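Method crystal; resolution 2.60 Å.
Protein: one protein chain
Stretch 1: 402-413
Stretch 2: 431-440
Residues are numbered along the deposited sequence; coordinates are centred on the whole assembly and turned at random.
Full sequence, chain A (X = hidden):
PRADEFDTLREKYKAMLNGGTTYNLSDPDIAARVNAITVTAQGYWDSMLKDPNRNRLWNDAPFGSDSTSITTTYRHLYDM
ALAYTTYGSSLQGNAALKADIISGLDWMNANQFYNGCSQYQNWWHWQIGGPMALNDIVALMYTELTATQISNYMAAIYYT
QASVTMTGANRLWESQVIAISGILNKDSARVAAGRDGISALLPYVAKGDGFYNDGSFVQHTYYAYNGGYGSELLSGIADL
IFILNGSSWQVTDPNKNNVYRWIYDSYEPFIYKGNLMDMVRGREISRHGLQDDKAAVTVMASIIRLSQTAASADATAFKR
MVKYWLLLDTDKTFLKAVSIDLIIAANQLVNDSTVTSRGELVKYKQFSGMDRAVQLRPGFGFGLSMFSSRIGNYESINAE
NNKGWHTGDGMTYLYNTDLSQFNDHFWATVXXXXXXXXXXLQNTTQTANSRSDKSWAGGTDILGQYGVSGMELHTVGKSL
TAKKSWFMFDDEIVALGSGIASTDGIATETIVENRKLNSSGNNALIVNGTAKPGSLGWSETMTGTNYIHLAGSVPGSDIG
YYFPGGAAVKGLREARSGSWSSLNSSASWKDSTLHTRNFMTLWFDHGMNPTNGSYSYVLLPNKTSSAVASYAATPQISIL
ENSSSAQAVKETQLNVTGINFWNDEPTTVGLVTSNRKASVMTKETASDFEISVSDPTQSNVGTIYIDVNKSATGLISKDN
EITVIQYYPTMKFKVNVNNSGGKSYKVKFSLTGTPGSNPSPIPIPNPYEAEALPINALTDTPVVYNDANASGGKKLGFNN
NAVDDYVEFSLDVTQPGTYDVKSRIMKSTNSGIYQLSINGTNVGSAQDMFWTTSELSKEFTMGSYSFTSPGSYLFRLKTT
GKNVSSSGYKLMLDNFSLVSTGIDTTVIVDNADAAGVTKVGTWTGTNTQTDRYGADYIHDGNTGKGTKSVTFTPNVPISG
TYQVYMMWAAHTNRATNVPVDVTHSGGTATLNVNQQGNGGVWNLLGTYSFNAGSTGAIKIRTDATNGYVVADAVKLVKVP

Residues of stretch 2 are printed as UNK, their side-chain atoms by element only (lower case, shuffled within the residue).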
# COMPACT_ATOMS: atom_id res chain seq x y z
N ASN A 402 4.12 19.76 16.35
CA ASN A 402 5.11 19.39 17.36
C ASN A 402 4.69 18.21 18.21
O ASN A 402 5.54 17.46 18.68
CB ASN A 402 5.46 20.58 18.25
CG ASN A 402 5.97 21.77 17.48
OD1 ASN A 402 6.64 21.62 16.45
ND2 ASN A 402 5.68 22.96 17.97
N LYS A 403 3.38 18.05 18.40
CA LYS A 403 2.85 16.95 19.21
C LYS A 403 2.29 15.79 18.37
O LYS A 403 1.43 15.04 18.83
CB LYS A 403 1.78 17.47 20.17
CG LYS A 403 2.31 18.39 21.26
CD LYS A 403 1.25 19.40 21.67
CE LYS A 403 0.37 18.91 22.79
NZ LYS A 403 -0.66 19.93 23.18
N GLY A 404 2.77 15.64 17.15
CA GLY A 404 2.23 14.64 16.25
C GLY A 404 2.83 13.26 16.43
O GLY A 404 2.62 12.38 15.59
N TRP A 405 3.55 13.07 17.54
CA TRP A 405 4.34 11.86 17.82
C TRP A 405 3.71 10.53 17.40
O TRP A 405 4.37 9.69 16.80
CB TRP A 405 4.66 11.79 19.32
CG TRP A 405 5.24 13.07 19.88
CD1 TRP A 405 6.42 13.66 19.53
CD2 TRP A 405 4.67 13.90 20.90
NE1 TRP A 405 6.61 14.82 20.26
CE2 TRP A 405 5.55 14.98 21.11
CE3 TRP A 405 3.49 13.83 21.65
CZ2 TRP A 405 5.29 15.97 22.04
CZ3 TRP A 405 3.24 14.82 22.58
CH2 TRP A 405 4.13 15.87 22.77
N HIS A 406 2.43 10.35 17.71
CA HIS A 406 1.78 9.07 17.52
C HIS A 406 0.69 9.08 16.44
O HIS A 406 -0.10 8.15 16.34
CB HIS A 406 1.19 8.58 18.85
CG HIS A 406 2.19 8.57 19.97
ND1 HIS A 406 3.30 7.75 19.97
CD2 HIS A 406 2.24 9.28 21.12
CE1 HIS A 406 3.99 7.95 21.07
NE2 HIS A 406 3.38 8.88 21.79
N THR A 407 0.66 10.13 15.61
CA THR A 407 -0.38 10.26 14.60
C THR A 407 -0.32 9.19 13.49
O THR A 407 -1.26 9.07 12.70
CB THR A 407 -0.42 11.68 13.96
OG1 THR A 407 0.88 12.02 13.46
CG2 THR A 407 -0.85 12.71 14.98
N GLY A 408 0.77 8.43 13.44
CA GLY A 408 0.93 7.36 12.48
C GLY A 408 1.07 5.98 13.13
O GLY A 408 1.41 5.00 12.47
N ASP A 409 0.78 5.90 14.43
CA ASP A 409 1.04 4.69 15.19
C ASP A 409 -0.14 3.73 15.12
O ASP A 409 -0.58 3.18 16.14
CB ASP A 409 1.33 5.04 16.65
CG ASP A 409 2.74 5.55 16.86
OD1 ASP A 409 3.43 5.86 15.85
OD2 ASP A 409 3.16 5.65 18.03
N GLY A 410 -0.65 3.50 13.92
CA GLY A 410 -1.86 2.74 13.76
C GLY A 410 -3.01 3.49 14.40
O GLY A 410 -3.79 2.93 15.17
N MET A 411 -3.12 4.78 14.09
CA MET A 411 -4.19 5.60 14.63
C MET A 411 -5.47 5.38 13.86
O MET A 411 -5.44 5.21 12.64
CB MET A 411 -3.81 7.08 14.58
CG MET A 411 -4.82 8.00 15.23
SD MET A 411 -4.35 9.73 15.00
CE MET A 411 -5.82 10.55 15.65
N THR A 412 -6.59 5.38 14.56
CA THR A 412 -7.88 5.21 13.91
C THR A 412 -8.75 6.46 14.06
O THR A 412 -8.85 7.04 15.14
CB THR A 412 -8.63 3.99 14.47
OG1 THR A 412 -8.93 4.20 15.86
CG2 THR A 412 -7.77 2.77 14.35
N TYR A 413 -9.38 6.86 12.96
CA TYR A 413 -10.32 7.98 12.99
C TYR A 413 -11.72 7.47 12.70
O TYR A 413 -11.93 6.80 11.69
CB TYR A 413 -9.96 9.01 11.92
CG TYR A 413 -8.68 9.77 12.13
CD1 TYR A 413 -7.45 9.21 11.81
CD2 TYR A 413 -8.69 11.09 12.61
CE1 TYR A 413 -6.27 9.91 11.97
CE2 TYR A 413 -7.51 11.80 12.78
CZ TYR A 413 -6.30 11.21 12.45
OH TYR A 413 -5.12 11.89 12.62
N UNK A 431 -5.35 14.62 24.50
CA UNK A 431 -4.09 14.07 24.99
C UNK A 431 -3.37 13.36 23.83
O UNK A 431 -3.70 12.22 23.49
c UNK A 431 -4.34 13.10 26.14
o UNK A 431 -1.97 12.84 26.15
c UNK A 431 -3.05 12.54 26.72
o UNK A 431 -3.12 11.78 27.72
N UNK A 432 -2.39 14.04 23.25
CA UNK A 432 -1.65 13.50 22.10
C UNK A 432 -0.75 12.32 22.45
O UNK A 432 -0.10 11.75 21.57
n UNK A 432 -2.00 15.06 19.35
o UNK A 432 -2.08 16.59 20.99
c UNK A 432 -1.69 15.50 20.56
c UNK A 432 -0.84 14.59 21.41
N UNK A 433 -0.71 11.95 23.72
CA UNK A 433 0.00 10.74 24.13
C UNK A 433 -0.91 9.52 24.03
O UNK A 433 -0.45 8.38 24.09
c UNK A 433 0.55 10.88 25.55
c UNK A 433 1.57 11.99 25.72
o UNK A 433 4.37 15.04 26.23
c UNK A 433 1.25 13.16 26.40
c UNK A 433 3.44 14.03 26.06
c UNK A 433 2.17 14.17 26.57
c UNK A 433 3.79 12.87 25.39
c UNK A 433 2.86 11.86 25.23
N UNK A 434 -2.20 9.78 23.85
CA UNK A 434 -3.22 8.73 23.79
C UNK A 434 -4.18 8.93 22.63
O UNK A 434 -5.39 9.06 22.84
n UNK A 434 -3.29 7.35 28.57
n UNK A 434 -4.47 8.30 30.29
n UNK A 434 -2.77 6.83 30.75
c UNK A 434 -4.05 8.04 27.52
c UNK A 434 -3.51 7.50 29.87
c UNK A 434 -3.20 8.23 26.28
c UNK A 434 -4.02 8.70 25.09
N UNK A 435 -3.64 8.96 21.41
CA UNK A 435 -4.46 9.04 20.21
C UNK A 435 -5.14 7.69 19.89
O UNK A 435 -4.52 6.62 20.03
c UNK A 435 -2.17 11.28 17.95
c UNK A 435 -4.17 11.89 19.34
c UNK A 435 -3.03 10.90 19.16
c UNK A 435 -3.60 9.49 19.03
N UNK A 436 -6.42 7.73 19.46
CA UNK A 436 -7.23 6.51 19.28
C UNK A 436 -6.58 5.47 18.38
O UNK A 436 -5.96 5.81 17.37
c UNK A 436 -7.16 8.95 19.12
c UNK A 436 -8.51 7.03 18.63
c UNK A 436 -8.58 8.48 19.04
N UNK A 437 -6.71 4.21 18.76
CA UNK A 437 -6.27 3.11 17.93
C UNK A 437 -4.81 2.75 18.12
O UNK A 437 -4.41 1.62 17.87
N UNK A 438 -4.02 3.72 18.57
CA UNK A 438 -2.57 3.55 18.67
C UNK A 438 -2.15 2.61 19.79
O UNK A 438 -2.84 2.49 20.80
o UNK A 438 -2.44 5.53 20.06
c UNK A 438 -2.05 5.81 17.70
c UNK A 438 -1.87 4.90 18.91
N UNK A 439 -1.01 1.95 19.60
CA UNK A 439 -0.34 1.25 20.69
C UNK A 439 0.94 2.00 21.01
O UNK A 439 1.79 2.14 20.15
o UNK A 439 -1.19 -0.94 20.10
c UNK A 439 0.02 -0.19 20.29
c UNK A 439 0.87 -0.85 21.35
N UNK A 440 1.08 2.48 22.25
CA UNK A 440 2.22 3.34 22.62
C UNK A 440 2.84 3.05 23.99
O UNK A 440 2.24 2.38 24.84
c UNK A 440 1.34 5.30 21.27
c UNK A 440 1.80 4.83 22.65
c UNK A 440 0.72 5.05 23.70
O HOH W 1 1.17 12.27 19.14
O HOH W 2 3.97 3.75 19.50

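Position 431 carries two side-chain carbons, the second bearing two oxygens, and none of them reaches stretch 1. A carboxylate this short could also be read as an amide by shape, but both outer atoms are oxygen: Asp-431. Its OD1 accepts from the backbone N of 433 at 2.9 Å, fastening a type I turn that runs to 434.

Position 432 has two carbons, the second holding one oxygen and one nitrogen. The CB of 432 points toward stretch 1 and packs 3.5 Å from Lys-403 O, and the backbone O of 432 lies 3.4 Å from His-406 CD2, near the plane of that ring. The amide end is the mark of Asn-432.

At 433 one carbon leads to a six-carbon ring bearing an oxygen, and Trp-405 CZ3 sits over one face of this ring, hence Tyr-433. Trp-405 CZ3 is 3.5 Å from Tyr-433 CE1. The planes differ by only 16°, yet the rings are slid apart and barely overlap.

Position 434 shows three carbons, a nitrogen, then a carbon with two more nitrogens: a guanidinium, Arg-434. It points away and touches nothing of stretch 1; its polar end is bonded elsewhere in the structure.

Position 435 has four carbons forked at the second, one tip packing against Thr-407 CG2 and Met-411 SD, so Leu-435. CD1 of Leu-435 lies 3.6 Å from Thr-407 CG2 and 4.0 Å from Met-411 SD.

Position 436 has three carbons closing onto the backbone nitrogen, one of them near Met-411 CE, which makes it a proline, Pro-436. The ring leaves its N without a hydrogen, but its O accepts from Thr-412 N at 2.9 Å and 164°, the sole direct hydrogen bond across the stretches. Met-411 CA adds a CA-H...O contact to the same Pro-436 O at 3.3 Å.

Position 437 has no side-chain atoms, and its CA lies 3.5 Å from Thr-412 OG1, so it is Gly-437. An ideal CB would lie 2.5 Å from Thr-412 CG2, a clash, and the backbone angles, 86/-25, would jam it against the preceding carbonyl as well. Glycine is required twice over.

At 438 one carbon carries an oxygen and a carbon, the latter against His-406 O and Asp-409 CB: Thr-438. OG1 donates to Leu-435 O across the type II turn, at a very short 2.3 Å, while CG2 lies 3.3 Å from His-406 O and 3.6 Å from Asp-409 CB.

The same atoms recur at 439, but here the side chain stays clear of stretch 1, giving Thr-439. Its backbone O receives water 2 at 2.8 Å; that water also donates to Asp-409 OD2 at 2.5 Å.

Position 440 has one carbon carrying two more, one of which covers a face of the His-406 ring: Val-440. CG1 is 3.6 Å from the ring centroid, while His-406 ND1 donates to Asp-409 OD2 at 2.9 Å and so holds the ring.

The contact therefore joins turns more than strands. One backbone bond sits beside Gly-437, where a missing side chain makes room. Water 1 fills the wider gap, donating to Lys-403 O and Asn-432 O, both at 2.8 Å, and accepting from His-406 N at 2.7 Å. Around these polar ties, aromatic and aliphatic groups supply the packing.

Stretch 2 (431-440) DNYRLPGTTV
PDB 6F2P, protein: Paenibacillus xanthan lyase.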